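Local coordinates for protein FACT-Spt16 (Cicer arietinum, PDB 5CE6) that is the N-terminal part of the SPT16 subunit of the FACT histone chaperone and probably takes part in binding histones H3-H4, at residues Y37-D42 with F191-A196; P83-V88 with Q100-I105; S215-F220 with T444-K449; S326-V331 with L408-L413. All coordinates share one frame; numbering follows the deposited sequence.

Interaction 1: Y37-D42 with F191-A196; sequences YSHWDD and FSALFA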
loop_
_atom_site.group_PDB
_atom_site.type_symbol
_atom_site.label_atom_id
_atom_site.label_comp_id
_atom_site.label_asym_id
_atom_site.label_seq_id
_atom_site.Cartn_x
_atom_site.Cartn_y
_atom_site.Cartn_z
ATOM N N TYR A 37 -4.308 18.978 -11.534
ATOM C CA TYR A 37 -4.772 19.582 -12.785
ATOM C C TYR A 37 -3.669 19.692 -13.846
ATOM O O TYR A 37 -3.927 19.510 -15.039
ATOM C CB TYR A 37 -5.433 20.945 -12.541
ATOM C CG TYR A 37 -6.914 20.834 -12.285
ATOM C CD1 TYR A 37 -7.393 20.222 -11.136
ATOM C CD2 TYR A 37 -7.827 21.318 -13.204
ATOM C CE1 TYR A 37 -8.754 20.104 -10.900
ATOM C CE2 TYR A 37 -9.198 21.213 -12.977
ATOM C CZ TYR A 37 -9.646 20.599 -11.824
ATOM O OH TYR A 37 -10.997 20.484 -11.587
ATOM N N SER A 38 -2.447 19.974 -13.406
ATOM C CA SER A 38 -1.304 20.035 -14.314
ATOM C C SER A 38 -1.021 18.684 -14.957
ATOM O O SER A 38 -0.864 18.585 -16.178
ATOM C CB SER A 38 -0.061 20.520 -13.570
ATOM O OG SER A 38 -0.153 21.907 -13.300
ATOM N N HIS A 39 -0.966 17.649 -14.125
ATOM C CA HIS A 39 -0.631 16.298 -14.570
ATOM C C HIS A 39 -1.728 15.801 -15.499
ATOM O O HIS A 39 -1.458 15.217 -16.556
ATOM C CB HIS A 39 -0.484 15.376 -13.360
ATOM C CG HIS A 39 0.176 14.069 -13.666
ATOM N ND1 HIS A 39 -0.492 13.017 -14.258
ATOM C CD2 HIS A 39 1.439 13.631 -13.441
ATOM C CE1 HIS A 39 0.333 11.994 -14.394
ATOM N NE2 HIS A 39 1.514 12.342 -13.907
ATOM N N TRP A 40 -2.972 16.061 -15.097
ATOM C CA TRP A 40 -4.142 15.699 -15.876
ATOM C C TRP A 40 -4.026 16.313 -17.267
ATOM O O TRP A 40 -4.228 15.639 -18.275
ATOM C CB TRP A 40 -5.398 16.206 -15.156
ATOM C CG TRP A 40 -6.695 15.879 -15.807
ATOM C CD1 TRP A 40 -6.908 15.044 -16.867
ATOM C CD2 TRP A 40 -7.981 16.391 -15.440
ATOM N NE1 TRP A 40 -8.249 15.013 -17.185
ATOM C CE2 TRP A 40 -8.929 15.833 -16.317
ATOM C CE3 TRP A 40 -8.419 17.279 -14.449
ATOM C CZ2 TRP A 40 -10.292 16.120 -16.235
ATOM C CZ3 TRP A 40 -9.775 17.565 -14.365
ATOM C CH2 TRP A 40 -10.693 16.992 -15.254
ATOM N N ASP A 41 -3.666 17.589 -17.319
ATOM C CA ASP A 41 -3.577 18.290 -18.591
ATOM C C ASP A 41 -2.367 17.819 -19.392
ATOM O O ASP A 41 -2.464 17.592 -20.599
ATOM C CB ASP A 41 -3.497 19.798 -18.368
ATOM C CG ASP A 41 -3.655 20.586 -19.659
ATOM O OD1 ASP A 41 -4.578 20.266 -20.447
ATOM O OD2 ASP A 41 -2.854 21.519 -19.885
ATOM N N ASP A 42 -1.235 17.668 -18.710
ATOM C CA ASP A 42 0.013 17.262 -19.356
ATOM C C ASP A 42 -0.107 15.894 -20.017
ATOM O O ASP A 42 0.403 15.676 -21.117
ATOM C CB ASP A 42 1.163 17.228 -18.341
ATOM C CG ASP A 42 1.570 18.613 -17.864
ATOM O OD1 ASP A 42 1.219 19.598 -18.534
ATOM O OD2 ASP A 42 2.251 18.706 -16.816
ATOM N N PHE A 191 -3.762 8.440 -11.573
ATOM C CA PHE A 191 -3.576 8.592 -10.133
ATOM C C PHE A 191 -2.302 7.906 -9.640
ATOM O O PHE A 191 -1.603 8.441 -8.776
ATOM C CB PHE A 191 -4.803 8.083 -9.381
ATOM C CG PHE A 191 -5.984 8.995 -9.489
ATOM C CD1 PHE A 191 -5.893 10.312 -9.052
ATOM C CD2 PHE A 191 -7.175 8.551 -10.037
ATOM C CE1 PHE A 191 -6.979 11.169 -9.148
ATOM C CE2 PHE A 191 -8.267 9.400 -10.141
ATOM C CZ PHE A 191 -8.169 10.710 -9.691
ATOM N N SER A 192 -1.998 6.737 -10.200
ATOM C CA SER A 192 -0.769 6.012 -9.854
ATOM C C SER A 192 0.482 6.848 -10.120
ATOM O O SER A 192 1.384 6.923 -9.282
ATOM C CB SER A 192 -0.693 4.688 -10.619
ATOM O OG SER A 192 0.562 4.058 -10.418
ATOM N N ALA A 193 0.526 7.486 -11.286
ATOM C CA ALA A 193 1.634 8.370 -11.633
ATOM C C ALA A 193 1.666 9.576 -10.695
ATOM O O ALA A 193 2.723 9.989 -10.226
ATOM C CB ALA A 193 1.514 8.824 -13.085
ATOM N N LEU A 194 0.491 10.136 -10.423
ATOM C CA LEU A 194 0.374 11.288 -9.546
ATOM C C LEU A 194 0.885 11.009 -8.135
ATOM O O LEU A 194 1.575 11.843 -7.540
ATOM C CB LEU A 194 -1.091 11.742 -9.483
ATOM C CG LEU A 194 -1.372 13.053 -8.764
ATOM C CD1 LEU A 194 -0.670 14.213 -9.456
ATOM C CD2 LEU A 194 -2.875 13.288 -8.740
ATOM N N PHE A 195 0.550 9.836 -7.602
ATOM C CA PHE A 195 0.928 9.491 -6.232
ATOM C C PHE A 195 2.347 8.914 -6.159
ATOM O O PHE A 195 2.882 8.752 -5.069
ATOM C CB PHE A 195 -0.025 8.464 -5.619
ATOM C CG PHE A 195 -1.463 8.917 -5.525
ATOM C CD1 PHE A 195 -1.786 10.260 -5.355
ATOM C CD2 PHE A 195 -2.491 7.985 -5.612
ATOM C CE1 PHE A 195 -3.124 10.661 -5.268
ATOM C CE2 PHE A 195 -3.831 8.375 -5.526
ATOM C CZ PHE A 195 -4.142 9.719 -5.356
ATOM N N ALA A 196 2.960 8.641 -7.311
ATOM C CA ALA A 196 4.210 7.860 -7.359
ATOM C C ALA A 196 5.417 8.504 -6.676
ATOM O O ALA A 196 6.159 7.836 -5.953
ATOM C CB ALA A 196 4.562 7.500 -8.799
#

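Interaction 2: P83-V88 with Q100-I105; sequences PETIMV and QKKASI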
loop_
_atom_site.group_PDB
_atom_site.type_symbol
_atom_site.label_atom_id
_atom_site.label_comp_id
_atom_site.label_asym_id
_atom_site.label_seq_id
_atom_site.Cartn_x
_atom_site.Cartn_y
_atom_site.Cartn_z
ATOM N N PRO A 83 -16.342 9.675 3.495
ATOM C CA PRO A 83 -17.154 8.516 3.114
ATOM C C PRO A 83 -18.488 8.965 2.528
ATOM O O PRO A 83 -18.924 10.091 2.787
ATOM C CB PRO A 83 -17.380 7.788 4.446
ATOM C CG PRO A 83 -16.320 8.317 5.373
ATOM C CD PRO A 83 -16.129 9.744 4.951
ATOM N N GLU A 84 -19.114 8.085 1.751
ATOM C CA GLU A 84 -20.365 8.377 1.053
ATOM C C GLU A 84 -20.348 9.754 0.373
ATOM O O GLU A 84 -21.272 10.564 0.525
ATOM C CB GLU A 84 -21.570 8.218 1.984
ATOM C CG GLU A 84 -22.863 7.918 1.252
ATOM C CD GLU A 84 -24.026 7.666 2.186
ATOM O OE1 GLU A 84 -24.235 8.469 3.122
ATOM O OE2 GLU A 84 -24.731 6.657 1.976
ATOM N N THR A 85 -19.279 10.002 -0.379
ATOM C CA THR A 85 -19.093 11.276 -1.060
ATOM C C THR A 85 -18.686 11.025 -2.506
ATOM O O THR A 85 -17.880 10.143 -2.786
ATOM C CB THR A 85 -18.019 12.133 -0.352
ATOM O OG1 THR A 85 -18.469 12.476 0.964
ATOM C CG2 THR A 85 -17.734 13.418 -1.116
ATOM N N ILE A 86 -19.262 11.798 -3.424
ATOM C CA ILE A 86 -18.843 11.775 -4.822
ATOM C C ILE A 86 -18.207 13.122 -5.167
ATOM O O ILE A 86 -18.759 14.170 -4.845
ATOM C CB ILE A 86 -20.051 11.561 -5.736
ATOM C CG1 ILE A 86 -20.697 10.194 -5.470
ATOM C CG2 ILE A 86 -19.659 11.708 -7.195
ATOM C CD1 ILE A 86 -22.154 10.117 -5.953
ATOM N N MET A 87 -17.050 13.097 -5.822
ATOM C CA MET A 87 -16.399 14.336 -6.235
ATOM C C MET A 87 -16.071 14.266 -7.718
ATOM O O MET A 87 -15.458 13.298 -8.175
ATOM C CB MET A 87 -15.127 14.573 -5.414
ATOM C CG MET A 87 -14.376 15.832 -5.765
ATOM S SD MET A 87 -13.211 16.246 -4.447
ATOM C CE MET A 87 -12.198 14.776 -4.401
ATOM N N VAL A 88 -16.483 15.289 -8.461
ATOM C CA VAL A 88 -16.262 15.322 -9.904
ATOM C C VAL A 88 -15.486 16.567 -10.329
ATOM O O VAL A 88 -15.934 17.699 -10.124
ATOM C CB VAL A 88 -17.586 15.260 -10.688
ATOM C CG1 VAL A 88 -17.320 15.394 -12.179
ATOM C CG2 VAL A 88 -18.311 13.951 -10.403
ATOM N N GLN A 100 -24.561 17.472 4.613
ATOM C CA GLN A 100 -24.456 18.873 5.017
ATOM C C GLN A 100 -23.192 19.114 5.841
ATOM O O GLN A 100 -22.492 20.114 5.650
ATOM C CB GLN A 100 -25.695 19.297 5.810
ATOM C CG GLN A 100 -25.579 20.678 6.439
ATOM C CD GLN A 100 -25.411 21.780 5.410
ATOM O OE1 GLN A 100 -26.295 22.016 4.588
ATOM N NE2 GLN A 100 -24.271 22.462 5.449
ATOM N N LYS A 101 -22.893 18.181 6.739
ATOM C CA LYS A 101 -21.737 18.309 7.624
ATOM C C LYS A 101 -20.424 18.402 6.850
ATOM O O LYS A 101 -19.567 19.235 7.159
ATOM C CB LYS A 101 -21.687 17.142 8.612
ATOM N N LYS A 102 -20.272 17.551 5.840
ATOM C CA LYS A 102 -19.066 17.562 5.018
ATOM C C LYS A 102 -19.030 18.813 4.144
ATOM O O LYS A 102 -17.969 19.372 3.871
ATOM C CB LYS A 102 -18.984 16.290 4.166
ATOM C CG LYS A 102 -18.884 15.005 4.989
ATOM C CD LYS A 102 -18.586 13.799 4.123
ATOM C CE LYS A 102 -18.485 12.523 4.954
ATOM N NZ LYS A 102 -19.818 11.950 5.270
ATOM N N ALA A 103 -20.203 19.264 3.719
ATOM C CA ALA A 103 -20.289 20.460 2.893
ATOM C C ALA A 103 -19.849 21.714 3.649
ATOM O O ALA A 103 -19.188 22.584 3.084
ATOM C CB ALA A 103 -21.693 20.628 2.353
ATOM N N SER A 104 -20.230 21.812 4.920
ATOM C CA SER A 104 -19.838 22.955 5.744
ATOM C C SER A 104 -18.325 22.961 5.930
ATOM O O SER A 104 -17.702 24.014 6.047
ATOM C CB SER A 104 -20.529 22.900 7.105
ATOM O OG SER A 104 -21.935 23.002 6.967
ATOM N N ILE A 105 -17.741 21.770 5.950
ATOM C CA ILE A 105 -16.299 21.628 6.062
ATOM C C ILE A 105 -15.623 22.058 4.761
ATOM O O ILE A 105 -14.614 22.765 4.779
ATOM C CB ILE A 105 -15.918 20.175 6.400
ATOM C CG1 ILE A 105 -16.469 19.792 7.773
ATOM C CG2 ILE A 105 -14.403 19.994 6.357
ATOM C CD1 ILE A 105 -16.435 18.307 8.053
#

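Interaction 3: S215-F220 with T444-K449; sequences SVMKNF and TSIGSK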
loop_
_atom_site.group_PDB
_atom_site.type_symbol
_atom_site.label_atom_id
_atom_site.label_comp_id
_atom_site.label_asym_id
_atom_site.label_seq_id
_atom_site.Cartn_x
_atom_site.Cartn_y
_atom_site.Cartn_z
ATOM N N SER A 215 10.594 -0.948 14.711
ATOM C CA SER A 215 10.718 -1.011 16.163
ATOM C C SER A 215 9.849 -2.126 16.733
ATOM O O SER A 215 10.249 -2.823 17.671
ATOM C CB SER A 215 10.321 0.318 16.807
ATOM O OG SER A 215 11.081 1.383 16.283
ATOM N N VAL A 216 8.654 -2.269 16.174
ATOM C CA VAL A 216 7.749 -3.334 16.573
ATOM C C VAL A 216 8.347 -4.713 16.267
ATOM O O VAL A 216 8.311 -5.612 17.107
ATOM C CB VAL A 216 6.364 -3.162 15.913
ATOM C CG1 VAL A 216 5.516 -4.412 16.075
ATOM C CG2 VAL A 216 5.662 -1.948 16.498
ATOM N N MET A 217 8.918 -4.876 15.077
ATOM C CA MET A 217 9.539 -6.155 14.725
ATOM C C MET A 217 10.712 -6.459 15.646
ATOM O O MET A 217 10.828 -7.560 16.191
ATOM C CB MET A 217 10.017 -6.159 13.268
ATOM C CG MET A 217 10.736 -7.448 12.869
ATOM S SD MET A 217 9.626 -8.865 12.804
ATOM C CE MET A 217 8.810 -8.574 11.250
ATOM N N LYS A 218 11.582 -5.475 15.825
ATOM C CA LYS A 218 12.800 -5.688 16.595
ATOM C C LYS A 218 12.543 -5.824 18.093
ATOM O O LYS A 218 13.065 -6.738 18.746
ATOM C CB LYS A 218 13.791 -4.547 16.355
ATOM C CG LYS A 218 15.202 -4.860 16.846
ATOM C CD LYS A 218 16.064 -3.609 16.910
ATOM C CE LYS A 218 17.465 -3.912 17.431
ATOM N NZ LYS A 218 18.328 -4.552 16.393
ATOM N N ASN A 219 11.740 -4.916 18.637
ATOM C CA ASN A 219 11.612 -4.802 20.084
ATOM C C ASN A 219 10.414 -5.529 20.677
ATOM O O ASN A 219 10.350 -5.732 21.889
ATOM C CB ASN A 219 11.601 -3.332 20.504
ATOM C CG ASN A 219 12.866 -2.609 20.096
ATOM O OD1 ASN A 219 13.970 -3.137 20.240
ATOM N ND2 ASN A 219 12.712 -1.399 19.577
ATOM N N PHE A 220 9.459 -5.910 19.840
ATOM C CA PHE A 220 8.398 -6.775 20.330
ATOM C C PHE A 220 8.434 -8.169 19.718
ATOM O O PHE A 220 8.565 -9.164 20.437
ATOM C CB PHE A 220 7.005 -6.169 20.154
ATOM C CG PHE A 220 5.913 -7.118 20.549
ATOM C CD1 PHE A 220 5.693 -7.404 21.889
ATOM C CD2 PHE A 220 5.151 -7.766 19.591
ATOM C CE1 PHE A 220 4.717 -8.292 22.269
ATOM C CE2 PHE A 220 4.168 -8.661 19.966
ATOM C CZ PHE A 220 3.953 -8.925 21.306
ATOM N N THR A 444 13.418 0.512 7.052
ATOM C CA THR A 444 13.079 -0.531 8.016
ATOM C C THR A 444 14.317 -1.343 8.390
ATOM O O THR A 444 14.215 -2.521 8.739
ATOM C CB THR A 444 12.042 -1.502 7.429
ATOM O OG1 THR A 444 12.441 -1.849 6.096
ATOM C CG2 THR A 444 10.670 -0.857 7.365
ATOM N N SER A 445 15.490 -0.727 8.300
ATOM C CA SER A 445 16.717 -1.407 8.705
ATOM C C SER A 445 16.744 -1.562 10.232
ATOM O O SER A 445 16.767 -0.574 10.957
ATOM C CB SER A 445 17.939 -0.614 8.233
ATOM O OG SER A 445 19.113 -1.406 8.315
ATOM N N ILE A 446 16.733 -2.803 10.720
ATOM C CA ILE A 446 16.642 -3.049 12.162
ATOM C C ILE A 446 17.707 -4.001 12.679
ATOM O O ILE A 446 17.638 -4.465 13.822
ATOM C CB ILE A 446 15.278 -3.620 12.560
ATOM C CG1 ILE A 446 14.973 -4.897 11.775
ATOM C CG2 ILE A 446 14.189 -2.587 12.355
ATOM C CD1 ILE A 446 13.697 -5.590 12.236
ATOM N N GLY A 447 18.688 -4.297 11.837
ATOM C CA GLY A 447 19.756 -5.190 12.231
ATOM C C GLY A 447 19.957 -6.252 11.178
ATOM O O GLY A 447 19.116 -6.432 10.297
ATOM N N SER A 448 21.075 -6.963 11.270
ATOM C CA SER A 448 21.439 -7.939 10.249
ATOM C C SER A 448 20.341 -8.940 9.913
ATOM O O SER A 448 19.746 -9.554 10.798
ATOM C CB SER A 448 22.701 -8.690 10.662
ATOM O OG SER A 448 22.959 -9.751 9.763
ATOM N N LYS A 449 20.077 -9.079 8.616
ATOM C CA LYS A 449 19.126 -10.059 8.112
ATOM C C LYS A 449 19.842 -11.350 7.808
ATOM O O LYS A 449 19.215 -12.310 7.358
ATOM C CB LYS A 449 18.471 -9.553 6.826
ATOM C CG LYS A 449 17.435 -8.489 7.033
ATOM C CD LYS A 449 16.815 -8.063 5.707
ATOM C CE LYS A 449 17.697 -7.124 4.905
ATOM N NZ LYS A 449 16.884 -6.551 3.773
#

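Interaction 4: S326-V331 with L408-L413; sequences SKAYEV and LGFQNL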
loop_
_atom_site.group_PDB
_atom_site.type_symbol
_atom_site.label_atom_id
_atom_site.label_comp_id
_atom_site.label_asym_id
_atom_site.label_seq_id
_atom_site.Cartn_x
_atom_site.Cartn_y
_atom_site.Cartn_z
ATOM N N SER A 326 18.239 -23.340 5.003
ATOM C CA SER A 326 19.308 -22.393 5.270
ATOM C C SER A 326 19.804 -21.771 3.978
ATOM O O SER A 326 19.950 -20.549 3.883
ATOM C CB SER A 326 20.486 -23.099 5.957
ATOM O OG SER A 326 20.110 -23.603 7.223
ATOM N N LYS A 327 20.092 -22.622 2.993
ATOM C CA LYS A 327 20.548 -22.146 1.691
ATOM C C LYS A 327 19.508 -21.233 1.053
ATOM O O LYS A 327 19.833 -20.154 0.560
ATOM C CB LYS A 327 20.837 -23.311 0.742
ATOM C CG LYS A 327 21.211 -22.838 -0.666
ATOM C CD LYS A 327 21.485 -23.982 -1.639
ATOM C CE LYS A 327 21.800 -23.424 -3.032
ATOM N NZ LYS A 327 22.026 -24.468 -4.072
ATOM N N ALA A 328 18.251 -21.670 1.052
ATOM C CA ALA A 328 17.206 -20.878 0.427
ATOM C C ALA A 328 17.118 -19.499 1.070
ATOM O O ALA A 328 16.902 -18.498 0.385
ATOM C CB ALA A 328 15.876 -21.589 0.533
ATOM N N TYR A 329 17.269 -19.440 2.387
ATOM C CA TYR A 329 17.187 -18.153 3.048
ATOM C C TYR A 329 18.339 -17.254 2.621
ATOM O O TYR A 329 18.130 -16.075 2.342
ATOM C CB TYR A 329 17.119 -18.265 4.579
ATOM C CG TYR A 329 17.042 -16.896 5.208
ATOM C CD1 TYR A 329 18.188 -16.232 5.612
ATOM C CD2 TYR A 329 15.820 -16.244 5.346
ATOM C CE1 TYR A 329 18.130 -14.984 6.146
ATOM C CE2 TYR A 329 15.757 -14.975 5.873
ATOM C CZ TYR A 329 16.909 -14.354 6.277
ATOM O OH TYR A 329 16.852 -13.098 6.809
ATOM N N GLU A 330 19.548 -17.809 2.566
ATOM C CA GLU A 330 20.712 -17.036 2.149
ATOM C C GLU A 330 20.519 -16.490 0.742
ATOM O O GLU A 330 20.829 -15.313 0.475
ATOM C CB GLU A 330 21.980 -17.892 2.224
ATOM C CG GLU A 330 22.343 -18.289 3.639
ATOM C CD GLU A 330 23.697 -18.959 3.724
ATOM O OE1 GLU A 330 24.614 -18.362 4.323
ATOM O OE2 GLU A 330 23.842 -20.078 3.194
ATOM N N VAL A 331 19.980 -17.336 -0.136
ATOM C CA VAL A 331 19.728 -16.945 -1.524
ATOM C C VAL A 331 18.643 -15.868 -1.610
ATOM O O VAL A 331 18.779 -14.881 -2.350
ATOM C CB VAL A 331 19.365 -18.157 -2.390
ATOM C CG1 VAL A 331 19.015 -17.723 -3.808
ATOM C CG2 VAL A 331 20.532 -19.153 -2.416
ATOM N N LEU A 408 9.922 -9.931 -1.176
ATOM C CA LEU A 408 10.330 -11.003 -2.063
ATOM C C LEU A 408 10.342 -12.321 -1.294
ATOM O O LEU A 408 10.781 -12.376 -0.134
ATOM C CB LEU A 408 11.734 -10.694 -2.606
ATOM C CG LEU A 408 12.269 -11.662 -3.661
ATOM C CD1 LEU A 408 11.507 -11.501 -4.965
ATOM C CD2 LEU A 408 13.769 -11.448 -3.877
ATOM N N GLY A 409 9.837 -13.380 -1.919
ATOM C CA GLY A 409 9.768 -14.653 -1.234
ATOM C C GLY A 409 10.041 -15.874 -2.077
ATOM O O GLY A 409 10.183 -15.804 -3.301
ATOM N N PHE A 410 10.137 -17.013 -1.399
ATOM C CA PHE A 410 10.134 -18.308 -2.060
ATOM C C PHE A 410 8.876 -19.016 -1.611
ATOM O O PHE A 410 8.610 -19.086 -0.408
ATOM C CB PHE A 410 11.341 -19.139 -1.634
ATOM C CG PHE A 410 12.589 -18.864 -2.419
ATOM C CD1 PHE A 410 12.603 -19.015 -3.797
ATOM C CD2 PHE A 410 13.758 -18.469 -1.767
ATOM C CE1 PHE A 410 13.778 -18.779 -4.525
ATOM C CE2 PHE A 410 14.930 -18.231 -2.475
ATOM C CZ PHE A 410 14.943 -18.375 -3.857
ATOM N N GLN A 411 8.112 -19.540 -2.567
ATOM C CA GLN A 411 6.852 -20.233 -2.253
ATOM C C GLN A 411 6.946 -21.718 -2.518
ATOM O O GLN A 411 7.313 -22.133 -3.620
ATOM C CB GLN A 411 5.696 -19.676 -3.091
ATOM C CG GLN A 411 5.777 -18.196 -3.346
ATOM C CD GLN A 411 4.608 -17.685 -4.156
ATOM O OE1 GLN A 411 4.743 -17.381 -5.345
ATOM N NE2 GLN A 411 3.452 -17.579 -3.517
ATOM N N ASN A 412 6.597 -22.513 -1.510
ATOM C CA ASN A 412 6.504 -23.973 -1.638
ATOM C C ASN A 412 7.805 -24.686 -2.006
ATOM O O ASN A 412 7.832 -25.584 -2.857
ATOM C CB ASN A 412 5.365 -24.386 -2.581
ATOM C CG ASN A 412 4.018 -23.856 -2.131
ATOM O OD1 ASN A 412 3.743 -23.766 -0.933
ATOM N ND2 ASN A 412 3.175 -23.497 -3.090
ATOM N N LEU A 413 8.892 -24.283 -1.358
ATOM C CA LEU A 413 10.103 -25.087 -1.396
ATOM C C LEU A 413 9.854 -26.368 -0.615
ATOM O O LEU A 413 8.940 -26.440 0.210
ATOM C CB LEU A 413 11.269 -24.320 -0.784
ATOM C CG LEU A 413 11.697 -23.059 -1.529
ATOM C CD1 LEU A 413 12.704 -22.305 -0.697
ATOM C CD2 LEU A 413 12.302 -23.439 -2.874
#

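Interaction 1: Y37-D42 with F191-A196
His39 reaches across to Ala193 and Leu194, and its ring is the tight part of this contact. The imidazole meets Ala193 with its outer end. Its NE2 lies 3.6 Å from Ala193 CB, and CE1 touches the same methyl. That methyl comes in obliquely, while the backbone N of Leu194 sits over one face of the ring. CG of His39 is anti to the backbone N (chi1 -166°), which swings the ring out from its own helix toward the other.

Leu194 makes the looser touch. Its CD1 stops 4.1 Å from His39 CB and reaches the root of the side chain, not the ring. The CA atoms of His39 and Leu194 are 7.2 Å apart. The two segments bury just 132 Å² between them and share no hydrogen bond. His39, Ala193 and Leu194 are all partly exposed, so this is a surface contact with solvent close by.

Here helix 26-42 meets helix 188-196 in the N-terminal lobe, whose sequence family is related to the aminopeptidase P-type lobe. The next helix, 200-230, belongs to the pita-bread domain.

The inner side is well filled. Trp48 bonds through NE1 to His39 ND1. An indole nitrogen can only donate, so ND1 is the acceptor and a neutral ring with its proton on NE2 is likely. Leu47 touches both His39 and Ala193, and Leu194 also rests on Trp76.

Interaction 2: P83-V88 with Q100-I105
The flat carbonyl group of Pro83 is approached by Thr85 OG1 from one side of its plane and by Lys102 NZ from the other. Thr85 OG1 donates to Pro83 O at 3.0 Å from above the carbonyl plane, 57° out of it. Lys102 NZ gives the same oxygen a second, weak hydrogen bond of 3.2 Å. The proline ring joins in through CD, which lies 3.6 Å from Lys102 CE. Ring and lysine chain cross at about a right angle.

Glu84 and Thr85 both face Cys58, which makes a G1 beta bulge at the start of strand 85-89. This strand forms a hairpin with strand 93-98, and helix 100-106 follows directly. Lys102 thus reaches from the helix back to the bulged end of the hairpin.

The lysine chain is extended until it is bent at chi4 (81°), which turns NZ to the carbonyl. On the way its CD passes 3.4 Å from Thr85 OG1. With a valine in place of Thr85 the hydroxyl is gone, and Pro83 O would probably keep just the weak lysine bond within this contact. Glu84 OE1 is 6.0 Å from Lys102 NZ, too far for a salt bridge.

Interaction 3: S215-F220 with T444-K449
Lys218 and Ile446 supply the polar part of this contact. Lys218 NZ donates a hydrogen bond to Ile446 O at 2.7 Å. The C=O...N angle is 153°, and the donor is tilted 26° from the carbonyl plane. The lysine is extended from its helix and bends only at chi4. Its methylenes run close to the same oxygen, with CD 3.6 Å from Ile446 O.

The apolar part lies deeper. Ile446 CD1 packs against Met217 CG at 3.6 Å and also touches Met217 CB. The two side chains cross at about a right angle. Ile446 CG1 sits between the backbone N and the carbonyl carbon (chi1 56°), the crowded position, and this sends CD1 to the methionine. The far end of Met217 leads away toward Cys300 and Val302. Ile313 of strand 309-319 touches both Met217 and Ile446.

The backbone adds a steric part. At Gly447 a CB would lie 3.3 Å from Lys218 NZ and would also press on the preceding carbonyl oxygen.

The contact joins the loop after strand 440-442 to helix 200-230 of the pita-bread domain. The partner of the ammonium across this contact is a main-chain carbonyl, beside one apolar touch of Ile446 on the buried Met217. The bond therefore depends on where the loop backbone runs rather than on a particular acceptor side chain.

Interaction 4: S326-V331 with L408-L413
Phe410 points from its strand at Ala328 and Val331 of the facing helix. Its CB leaves the backbone with CG anti to the carbonyl carbon (chi1 -85°), and the ring then points its edge at the helix. CD2 is the first ring atom to meet it, 3.8 Å from Ala328 O and 4.4 Å from Ala328 CB. CE2 comes nearer to the same oxygen, at 3.5 Å. This oxygen lies at the ring edge, near the ring plane, where the C-H bonds carry slight positive charge. The approach is therefore probably mildly favourable, though it is not a hydrogen bond. CZ, the tip, stops 4.1 Å from Val331 CG1. That methyl is also at the edge, and the two side chains cross at about a right angle.

This is helix-on-sheet packing in the pita-bread fold of the M24 family, and all four residues that touch are buried. Helix 323-342 lies against the antiparallel sheet that contains strand 403-414. Val360 of helix 349-363 touches both Phe410 and Val331, so a second helix closes on the same spot.

Past the corner in the strand at Asn412, Leu413 comes back to the helix. Its CD1 presses on Ala328 CB at 3.5 Å, tighter than usual for two carbons. Ala328 CB thus faces both Phe410 and Leu413, and Ala328 also touches Leu427 on the neighbouring strand.

Interactions 1 and 2 belong to the N-terminal lobe, and interactions 3 and 4 to the pita-bread domain. Within the lobe the centres of interactions 1 and 2 are about 23 Å apart, without touching. The two pairs lie on opposite sides of the chain's centre; interactions 2 and 4 are farthest apart, about 48 Å between centres. Interaction 1 is linked to interaction 3 along the chain, since helix 200-230 follows helix 188-196. Interactions 3 and 4 touch directly: Lys449 O and Tyr329 OH are 2.6 Å apart, probably hydrogen-bonded. The bound potassium ion, held by Ala295, Ser420 and Asn422, lies about 12 Å from the Leu413 side chain of interaction 4.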